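PDB 6HBS: aminopentol aminotransferase from Sphingopyxis macrogoltabida, which transfers the amino group of aminopentol (hydrolysed fumonisin B1) to pyruvate with the help of pyridoxal 5'-phosphate, a step in fumonisin B1 degradation. Local coordinates for residues R135-C140 with G187-V192; E200-Q205 with H373-M378. All coordinates share one frame; numbering follows the deposited sequence.

Interaction 1 (R135-C140 with G187-V192)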
loop_
_atom_site.group_PDB
_atom_site.type_symbol
_atom_site.label_atom_id
_atom_site.label_comp_id
_atom_site.label_asym_id
_atom_site.label_seq_id
_atom_site.Cartn_x
_atom_site.Cartn_y
_atom_site.Cartn_z
ATOM N N ARG A 135 12.631 11.544 -20.580
ATOM C CA ARG A 135 12.947 10.354 -21.372
ATOM C C ARG A 135 12.079 9.182 -20.923
ATOM O O ARG A 135 11.382 9.243 -19.883
ATOM C CB ARG A 135 14.415 9.955 -21.229
ATOM C CG ARG A 135 15.376 11.051 -21.652
ATOM C CD ARG A 135 16.748 10.757 -21.093
ATOM N NE ARG A 135 17.655 11.886 -21.186
ATOM C CZ ARG A 135 18.763 12.019 -20.482
ATOM N NH1 ARG A 135 19.454 13.138 -20.592
ATOM N NH2 ARG A 135 19.179 11.047 -19.681
ATOM N N LYS A 136 12.117 8.102 -21.702
ATOM C CA LYS A 136 11.166 7.031 -21.515
ATOM C C LYS A 136 11.774 5.786 -20.853
ATOM O O LYS A 136 11.034 5.077 -20.140
ATOM C CB LYS A 136 10.559 6.628 -22.854
ATOM C CG LYS A 136 9.716 7.703 -23.514
ATOM C CD LYS A 136 9.104 7.215 -24.782
ATOM C CE LYS A 136 8.256 8.254 -25.472
ATOM N NZ LYS A 136 7.678 7.691 -26.713
ATOM N N THR A 137 13.056 5.473 -21.129
ATOM C CA THR A 137 13.530 4.105 -20.913
ATOM C C THR A 137 14.000 3.917 -19.466
ATOM O O THR A 137 14.847 4.646 -18.946
ATOM C CB THR A 137 14.599 3.668 -21.931
ATOM O OG1 THR A 137 14.049 3.783 -23.253
ATOM C CG2 THR A 137 15.030 2.235 -21.690
ATOM N N ILE A 138 13.461 2.874 -18.846
ATOM C CA ILE A 138 13.883 2.439 -17.514
ATOM C C ILE A 138 14.707 1.150 -17.668
ATOM O O ILE A 138 14.233 0.184 -18.244
ATOM C CB ILE A 138 12.650 2.229 -16.610
ATOM C CG1 ILE A 138 11.876 3.534 -16.433
ATOM C CG2 ILE A 138 13.056 1.624 -15.280
ATOM C CD1 ILE A 138 12.538 4.563 -15.566
ATOM N N LEU A 139 15.940 1.159 -17.164
ATOM C CA LEU A 139 16.790 -0.048 -17.258
ATOM C C LEU A 139 16.697 -0.873 -15.968
ATOM O O LEU A 139 17.028 -0.362 -14.894
ATOM C CB LEU A 139 18.235 0.372 -17.517
ATOM C CG LEU A 139 18.487 1.078 -18.856
ATOM C CD1 LEU A 139 19.969 1.382 -19.044
ATOM C CD2 LEU A 139 17.907 0.285 -20.004
ATOM N N CYS A 140 16.333 -2.150 -16.095
ATOM C CA CYS A 140 16.301 -3.075 -14.950
ATOM C C CYS A 140 17.114 -4.326 -15.316
ATOM O O CYS A 140 17.310 -4.625 -16.496
ATOM C CB CYS A 140 14.865 -3.459 -14.597
ATOM S SG CYS A 140 13.865 -2.014 -14.140
ATOM N N GLY A 187 20.442 8.132 -25.520
ATOM C CA GLY A 187 19.769 9.423 -25.332
ATOM C C GLY A 187 18.408 9.310 -24.631
ATOM O O GLY A 187 17.736 10.326 -24.397
ATOM N N ASP A 188 17.958 8.099 -24.307
ATOM C CA ASP A 188 16.581 7.966 -23.818
ATOM C C ASP A 188 16.527 7.272 -22.453
ATOM O O ASP A 188 15.476 6.735 -22.115
ATOM C CB ASP A 188 15.710 7.209 -24.812
ATOM C CG ASP A 188 14.230 7.229 -24.458
ATOM O OD1 ASP A 188 13.717 8.306 -24.081
ATOM O OD2 ASP A 188 13.612 6.171 -24.538
ATOM N N ILE A 189 17.625 7.248 -21.695
ATOM C CA ILE A 189 17.579 6.518 -20.391
ATOM C C ILE A 189 17.108 7.496 -19.299
ATOM O O ILE A 189 17.739 8.510 -19.006
ATOM C CB ILE A 189 18.905 5.848 -20.002
ATOM C CG1 ILE A 189 19.441 4.937 -21.115
ATOM C CG2 ILE A 189 18.742 5.106 -18.670
ATOM C CD1 ILE A 189 18.483 3.878 -21.550
ATOM N N ALA A 190 15.988 7.139 -18.677
ATOM C CA ALA A 190 15.431 7.929 -17.571
ATOM C C ALA A 190 16.091 7.504 -16.257
ATOM O O ALA A 190 16.415 8.335 -15.404
ATOM C CB ALA A 190 13.943 7.732 -17.525
ATOM N N ALA A 191 16.303 6.188 -16.097
ATOM C CA ALA A 191 16.878 5.648 -14.880
ATOM C C ALA A 191 17.438 4.237 -15.079
ATOM O O ALA A 191 17.003 3.501 -15.978
ATOM C CB ALA A 191 15.823 5.623 -13.811
ATOM N N VAL A 192 18.358 3.886 -14.175
ATOM C CA VAL A 192 18.844 2.532 -13.911
ATOM C C VAL A 192 18.369 2.116 -12.509
ATOM O O VAL A 192 18.691 2.787 -11.508
ATOM C CB VAL A 192 20.393 2.490 -13.913
ATOM C CG1 VAL A 192 20.914 1.151 -13.401
ATOM C CG2 VAL A 192 20.982 2.806 -15.276
#
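Arg-135 lies across the backbone of Gly-187 to Ile-189. Its CB is 3.4 Å from Asp-188 OD1. CG passes Gly-187 O and Asp-188 CA. CD rests on two carbonyl oxygens, Ile-189 O and Gly-187 O. Extended from CG to NE, the chain runs past the Gly-187 carbonyl. At the tip, Arg-135 NH2 donates to Ile-189 O at 3.0 Å, with that oxygen in the guanidinium plane. NH1 bonds Thr-223 O. An alanine here would probably leave Ile-189 O without this donor and open a gap over the Gly-187 carbonyl.

The Asp-188 carboxylate grips the start of the other strand. Lys-136 N reaches OD1 of Asp-188 at 2.9 Å, and Thr-137 OG1 donates to OD2 of Asp-188 at 2.7 Å. Both donors stand above the carboxylate plane. Parallel pairing follows, with a beta bulge between Thr-137 and Ile-138. Thr-137 O accepts from Ala-190 N, and Leu-139 N donates to Ala-191 O at 2.8 Å.

Leu-139 crosses Ile-189 at about a right angle, their CD1 atoms 3.8 Å apart. These two side chains pack against Phe-182 of helix 175-184. On the other face Ile-138 and Ala-191 meet helix 118-133. Strands 137-141 and 189-194 are parallel neighbours, between 167-170 and 226-230, in the large helix-flanked sheet of a fold-type I pyridoxal phosphate enzyme, as in class-III aminotransferases.

Interaction 2 (E200-Q205 with H373-M378)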
loop_
_atom_site.group_PDB
_atom_site.type_symbol
_atom_site.label_atom_id
_atom_site.label_comp_id
_atom_site.label_asym_id
_atom_site.label_seq_id
_atom_site.Cartn_x
_atom_site.Cartn_y
_atom_site.Cartn_z
ATOM N N GLU A 200 17.311 -13.168 -5.679
ATOM C CA GLU A 200 16.119 -13.637 -6.394
ATOM C C GLU A 200 15.865 -15.112 -6.109
ATOM O O GLU A 200 16.792 -15.863 -5.781
ATOM C CB GLU A 200 16.272 -13.402 -7.902
ATOM C CG GLU A 200 16.522 -11.936 -8.250
ATOM C CD GLU A 200 15.419 -10.973 -7.830
ATOM O OE1 GLU A 200 15.707 -9.763 -7.625
ATOM O OE2 GLU A 200 14.279 -11.413 -7.739
ATOM N N VAL A 201 14.613 -15.515 -6.355
ATOM C CA VAL A 201 14.145 -16.868 -6.112
ATOM C C VAL A 201 14.777 -17.862 -7.092
ATOM O O VAL A 201 15.064 -17.544 -8.233
ATOM C CB VAL A 201 12.610 -16.978 -6.130
ATOM C CG1 VAL A 201 12.011 -16.158 -4.994
ATOM C CG2 VAL A 201 12.027 -16.598 -7.492
ATOM N N PHE A 202 14.970 -19.090 -6.590
ATOM C CA PHE A 202 15.468 -20.230 -7.367
ATOM C C PHE A 202 16.845 -19.952 -7.970
ATOM O O PHE A 202 17.261 -20.662 -8.869
ATOM C CB PHE A 202 14.468 -20.617 -8.466
ATOM C CG PHE A 202 13.186 -21.203 -7.940
ATOM C CD1 PHE A 202 13.149 -22.512 -7.486
ATOM C CD2 PHE A 202 12.034 -20.441 -7.856
ATOM C CE1 PHE A 202 11.968 -23.055 -7.009
ATOM C CE2 PHE A 202 10.856 -20.972 -7.359
ATOM C CZ PHE A 202 10.832 -22.275 -6.928
ATOM N N GLU A 203 17.575 -18.967 -7.453
ATOM C CA GLU A 203 18.842 -18.586 -8.025
ATOM C C GLU A 203 19.823 -18.273 -6.886
ATOM O O GLU A 203 19.433 -17.685 -5.856
ATOM C CB GLU A 203 18.611 -17.402 -8.974
ATOM C CG GLU A 203 19.878 -16.876 -9.625
ATOM C CD GLU A 203 19.667 -15.616 -10.468
ATOM O OE1 GLU A 203 20.650 -14.873 -10.672
ATOM O OE2 GLU A 203 18.518 -15.379 -10.892
ATOM N N ASP A 204 21.093 -18.660 -7.083
ATOM C CA ASP A 204 22.173 -18.343 -6.161
ATOM C C ASP A 204 22.290 -16.826 -6.083
ATOM O O ASP A 204 22.059 -16.105 -7.074
ATOM C CB ASP A 204 23.513 -18.985 -6.559
ATOM C CG ASP A 204 23.520 -20.516 -6.507
ATOM O OD1 ASP A 204 22.979 -21.102 -5.551
ATOM O OD2 ASP A 204 24.052 -21.131 -7.447
ATOM N N GLN A 205 22.577 -16.350 -4.871
ATOM C CA GLN A 205 22.814 -14.940 -4.616
ATOM C C GLN A 205 24.278 -14.601 -4.936
ATOM O O GLN A 205 25.138 -15.483 -5.008
ATOM C CB GLN A 205 22.436 -14.586 -3.179
ATOM C CG GLN A 205 20.960 -14.807 -2.925
ATOM C CD GLN A 205 20.460 -14.163 -1.653
ATOM O OE1 GLN A 205 19.462 -13.448 -1.686
ATOM N NE2 GLN A 205 21.126 -14.442 -0.530
ATOM N N HIS A 373 13.770 -21.866 4.080
ATOM C CA HIS A 373 13.105 -21.752 2.802
ATOM C C HIS A 373 13.974 -22.343 1.710
ATOM O O HIS A 373 15.135 -21.975 1.599
ATOM C CB HIS A 373 12.746 -20.296 2.508
ATOM C CG HIS A 373 11.652 -20.135 1.497
ATOM N ND1 HIS A 373 11.751 -20.586 0.193
ATOM C CD2 HIS A 373 10.461 -19.501 1.582
ATOM C CE1 HIS A 373 10.636 -20.309 -0.451
ATOM N NE2 HIS A 373 9.820 -19.645 0.381
ATOM N N PRO A 374 13.442 -23.275 0.884
ATOM C CA PRO A 374 14.241 -23.912 -0.158
ATOM C C PRO A 374 14.433 -23.137 -1.469
ATOM O O PRO A 374 15.264 -23.592 -2.269
ATOM C CB PRO A 374 13.429 -25.184 -0.446
ATOM C CG PRO A 374 12.024 -24.766 -0.235
ATOM C CD PRO A 374 12.095 -23.861 0.972
ATOM N N TYR A 375 13.723 -21.997 -1.689
ATOM C CA TYR A 375 13.936 -21.252 -2.971
ATOM C C TYR A 375 14.079 -19.723 -2.803
ATOM O O TYR A 375 14.527 -19.056 -3.736
ATOM C CB TYR A 375 12.901 -21.684 -4.024
ATOM C CG TYR A 375 11.479 -21.254 -3.808
ATOM C CD1 TYR A 375 11.099 -19.920 -3.952
ATOM C CD2 TYR A 375 10.496 -22.175 -3.491
ATOM C CE1 TYR A 375 9.781 -19.508 -3.775
ATOM C CE2 TYR A 375 9.176 -21.778 -3.295
ATOM C CZ TYR A 375 8.815 -20.445 -3.454
ATOM O OH TYR A 375 7.529 -20.052 -3.247
ATOM N N HIS A 376 13.753 -19.171 -1.634
ATOM C CA HIS A 376 13.763 -17.734 -1.381
ATOM C C HIS A 376 14.805 -17.446 -0.318
ATOM O O HIS A 376 14.938 -18.212 0.654
ATOM C CB HIS A 376 12.378 -17.247 -0.928
ATOM C CG HIS A 376 12.190 -15.761 -0.851
ATOM N ND1 HIS A 376 12.825 -14.974 0.101
ATOM C CD2 HIS A 376 11.388 -14.928 -1.569
ATOM C CE1 HIS A 376 12.455 -13.711 -0.052
ATOM N NE2 HIS A 376 11.555 -13.655 -1.083
ATOM N N ASN A 377 15.500 -16.318 -0.444
ATOM C CA ASN A 377 16.489 -15.989 0.552
ATOM C C ASN A 377 15.815 -15.810 1.911
ATOM O O ASN A 377 14.633 -15.442 2.001
ATOM C CB ASN A 377 17.331 -14.750 0.241
ATOM C CG ASN A 377 16.559 -13.456 0.373
ATOM O OD1 ASN A 377 15.901 -13.041 -0.572
ATOM N ND2 ASN A 377 16.615 -12.824 1.546
ATOM N N MET A 378 16.608 -16.100 2.956
ATOM C CA MET A 378 16.206 -15.956 4.337
ATOM C C MET A 378 16.765 -14.663 4.908
ATOM O O MET A 378 17.410 -13.881 4.211
ATOM C CB MET A 378 16.652 -17.202 5.108
ATOM C CG MET A 378 15.760 -18.350 4.751
ATOM S SD MET A 378 16.438 -19.965 5.156
ATOM C CE MET A 378 17.521 -20.211 3.752
#
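Phe-202 and Tyr-375 form an offset stack. Their ring centroids are 4.3 Å apart and the planes differ by 10°. Phe-202 CZ lies over the Tyr-375 ring toward its rim, 3.3 Å from Tyr-375 CG. The overlap continues onto the aliphatic part of the tyrosine. Tyr-375 CB makes a CH-pi contact over the Phe-202 face, 3.5 Å from the ring centroid. Chi1 of 71° sets Tyr-375 CG between the backbone N and the carbonyl carbon, which brings CG under Phe-202 CZ. One face of the tyrosine thus takes the flat Phe-202 ring, the other the CE1 atom of His-373, over the ring centre.

One backbone hydrogen bond joins the loops. Phe-202 N donates to Tyr-375 O at 2.9 Å, in the carbonyl plane on a lone pair. Val-201 CA adds a CA-H...O contact to Tyr-375 O at 3.3 Å. Val-201 and Phe-202 are the central residues of a type II beta turn from Glu-200 to Glu-203.

Val-201 flanks the stack. Its CB lies at the edge of the Tyr-375 ring, and Val-201 CG1 is 3.7 Å from His-376 CD2.

Polar side chains meet at the far end. Gln-205 crosses Asn-377 at about a right angle, Gln-205 OE1 3.2 Å from Asn-377 CB. That oxygen is buried and has no partner in the model. Gln-205 NE2 bonds Met-344 O instead.

Within 373-378, His-373 ND1 accepts from Tyr-375 N in the ring plane, His-376 ND1 donates to Asn-377 O, and Asn-377 ND2 bonds Met-378 O. The two loops therefore meet mainly through ring faces and a single backbone bond. The polar side chains find their partners mostly within 373-378 or outside both loops. Asn-377 OD1 through Arg-233 and Glu-200 through Tyr-145 N bond residues of the pyridoxal phosphate pocket.

Interaction 1 is the more buried contact and joins two strands of the large sheet. Interaction 2 is partly buried and joins two irregular loops. They share no element, and their nearest atoms are about 9 Å apart. Interaction 1 nevertheless lies farther from the centre of the chain, about 24 Å against 11 Å between centres. Repeated backbone bonds and a carboxylate hold 135-140 to 187-192, with aliphatic groups on both sheet faces. Aromatic stacking dominates between 200-205 and 373-378. Interaction 1 is away from the annotated sites. Interaction 2 borders the cofactor site: the Glu-200 side chain comes within about 6 Å of pyridoxal phosphate.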